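THUMP domain-containing protein (Pyrococcus horikoshii, PDB 1VBK) probably binds RNA and ATP as a ThiI-like protein, with a putative role in thiamine biosynthesis or tRNA modification. Local coordinates at residues A[245-250]-A[280-285]. Residues are numbered along the deposited sequence; the frame is centred on the assembly and turned at random.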
loop_
_atom_site.group_PDB
_atom_site.type_symbol
_atom_site.label_atom_id
_atom_site.label_comp_id
_atom_site.label_asym_id
_atom_site.label_seq_id
_atom_site.Cartn_x
_atom_site.Cartn_y
_atom_site.Cartn_z
ATOM N N ASP A 245 -8.406 -11.106 13.852
ATOM C CA ASP A 245 -8.801 -11.411 12.483
ATOM C C ASP A 245 -9.341 -10.156 11.797
ATOM O O ASP A 245 -9.086 -9.930 10.614
ATOM C CB ASP A 245 -9.835 -12.548 12.451
ATOM C CG ASP A 245 -11.019 -12.301 13.369
ATOM O OD1 ASP A 245 -10.978 -11.340 14.154
ATOM O OD2 ASP A 245 -11.995 -13.079 13.312
ATOM N N ARG A 246 -10.063 -9.328 12.547
ATOM C CA ARG A 246 -10.622 -8.093 12.000
ATOM C C ARG A 246 -9.520 -7.094 11.624
ATOM O O ARG A 246 -9.680 -6.302 10.694
ATOM C CB ARG A 246 -11.580 -7.454 13.012
ATOM C CG ARG A 246 -12.782 -8.328 13.369
ATOM C CD ARG A 246 -13.691 -8.561 12.161
ATOM N NE ARG A 246 -14.105 -7.301 11.545
ATOM C CZ ARG A 246 -14.864 -7.207 10.454
ATOM N NH1 ARG A 246 -15.303 -8.302 9.846
ATOM N NH2 ARG A 246 -15.175 -6.015 9.962
ATOM N N VAL A 247 -8.406 -7.126 12.350
ATOM C CA VAL A 247 -7.289 -6.231 12.058
ATOM C C VAL A 247 -6.645 -6.643 10.728
ATOM O O VAL A 247 -6.336 -5.796 9.886
ATOM C CB VAL A 247 -6.221 -6.282 13.176
ATOM C CG1 VAL A 247 -5.044 -5.391 12.814
ATOM C CG2 VAL A 247 -6.833 -5.838 14.503
ATOM N N LEU A 248 -6.439 -7.945 10.547
ATOM C CA LEU A 248 -5.849 -8.450 9.312
ATOM C C LEU A 248 -6.783 -8.129 8.148
ATOM O O LEU A 248 -6.329 -7.767 7.067
ATOM C CB LEU A 248 -5.620 -9.962 9.398
ATOM C CG LEU A 248 -4.558 -10.406 10.412
ATOM C CD1 LEU A 248 -4.567 -11.928 10.547
ATOM C CD2 LEU A 248 -3.192 -9.906 9.968
ATOM N N LYS A 249 -8.088 -8.260 8.374
ATOM C CA LYS A 249 -9.062 -7.958 7.332
ATOM C C LYS A 249 -8.954 -6.492 6.921
ATOM O O LYS A 249 -9.014 -6.168 5.737
ATOM C CB LYS A 249 -10.486 -8.249 7.820
ATOM C CG LYS A 249 -11.572 -7.947 6.792
ATOM C CD LYS A 249 -12.951 -8.343 7.315
ATOM C CE LYS A 249 -14.058 -7.933 6.354
ATOM N NZ LYS A 249 -13.877 -8.539 5.007
ATOM N N LEU A 250 -8.791 -5.612 7.906
ATOM C CA LEU A 250 -8.672 -4.176 7.661
ATOM C C LEU A 250 -7.422 -3.891 6.828
ATOM O O LEU A 250 -7.450 -3.105 5.876
ATOM C CB LEU A 250 -8.581 -3.431 8.994
ATOM C CG LEU A 250 -8.806 -1.916 9.026
ATOM C CD1 LEU A 250 -10.262 -1.598 8.662
ATOM C CD2 LEU A 250 -8.490 -1.393 10.420
ATOM N N LYS A 280 6.088 -11.374 13.159
ATOM C CA LYS A 280 5.401 -12.577 12.706
ATOM C C LYS A 280 3.881 -12.475 12.639
ATOM O O LYS A 280 3.262 -13.108 11.787
ATOM C CB LYS A 280 5.780 -13.765 13.593
ATOM C CG LYS A 280 7.245 -14.173 13.510
ATOM C CD LYS A 280 7.550 -15.295 14.487
ATOM C CE LYS A 280 9.001 -15.735 14.400
ATOM N NZ LYS A 280 9.328 -16.738 15.456
ATOM N N MET A 281 3.268 -11.692 13.523
ATOM C CA MET A 281 1.813 -11.595 13.513
ATOM C C MET A 281 1.224 -10.654 12.463
ATOM O O MET A 281 0.048 -10.772 12.121
ATOM C CB MET A 281 1.280 -11.243 14.919
ATOM C CG MET A 281 1.809 -9.970 15.556
ATOM S SD MET A 281 1.277 -9.803 17.306
ATOM C CE MET A 281 -0.416 -9.282 17.112
ATOM N N PHE A 282 2.034 -9.736 11.941
ATOM C CA PHE A 282 1.572 -8.793 10.924
ATOM C C PHE A 282 2.204 -9.088 9.563
ATOM O O PHE A 282 3.397 -9.364 9.476
ATOM C CB PHE A 282 1.923 -7.357 11.333
ATOM C CG PHE A 282 1.149 -6.849 12.510
ATOM C CD1 PHE A 282 -0.179 -6.452 12.365
ATOM C CD2 PHE A 282 1.749 -6.749 13.760
ATOM C CE1 PHE A 282 -0.898 -5.964 13.448
ATOM C CE2 PHE A 282 1.038 -6.262 14.853
ATOM C CZ PHE A 282 -0.292 -5.867 14.695
ATOM N N PRO A 283 1.406 -9.030 8.484
ATOM C CA PRO A 283 1.859 -9.283 7.112
ATOM C C PRO A 283 2.584 -8.085 6.497
ATOM O O PRO A 283 3.067 -8.153 5.364
ATOM C CB PRO A 283 0.563 -9.598 6.386
ATOM C CG PRO A 283 -0.393 -8.658 7.047
ATOM C CD PRO A 283 -0.055 -8.832 8.514
ATOM N N VAL A 284 2.636 -6.984 7.240
ATOM C CA VAL A 284 3.311 -5.774 6.777
ATOM C C VAL A 284 4.232 -5.302 7.900
ATOM O O VAL A 284 4.067 -5.700 9.050
ATOM C CB VAL A 284 2.299 -4.652 6.434
ATOM C CG1 VAL A 284 1.365 -5.114 5.319
ATOM C CG2 VAL A 284 1.491 -4.280 7.673
ATOM N N PRO A 285 5.220 -4.453 7.577
ATOM C CA PRO A 285 6.167 -3.936 8.570
ATOM C C PRO A 285 5.490 -3.192 9.714
ATOM O O PRO A 285 4.482 -2.516 9.515
ATOM C CB PRO A 285 7.055 -3.000 7.749
ATOM C CG PRO A 285 7.017 -3.604 6.384
ATOM C CD PRO A 285 5.563 -3.974 6.226
#
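Leu248 reaches from helix 244-254 to the loop that leaves helix 273-281, and its CD2 methyl meets the ring of Pro283, 3.6 Å from CD. With CG beside the backbone N and anti to the carbonyl carbon (chi1 -67°), the isobutyl group swings toward the loop although its CB does not point there. Leu248 CD2 also lies 4.0 Å from Met281 O, the carbonyl of the last residue of helix 273-281. The preceding residue, Val247, points its CB at the loop and sets CG1 near the plane of the Phe282 ring, at the edge, 4.2 Å from CE1. Phe282 is the first residue to leave helical geometry; a similar first torsion (chi1 -69°) turns its ring toward helix 244-254, where it touches Ile251 and packs edge-to-face with Phe244. Val259 of strand 258-260 ties the same ring to the sheet. Val247 also packs on Ala241 of strand 239-241 and Ile210 of strand 204-210. Trp21 of the second subunit packs on both Leu248 and Pro283, placing this apolar seam at the subunit interface. The arrangement is helix-to-loop packing beside the five-stranded parallel sheet, strand order 3-2-1-4-5, consistent with the HUP-type alpha/beta fold of ThiI proteins.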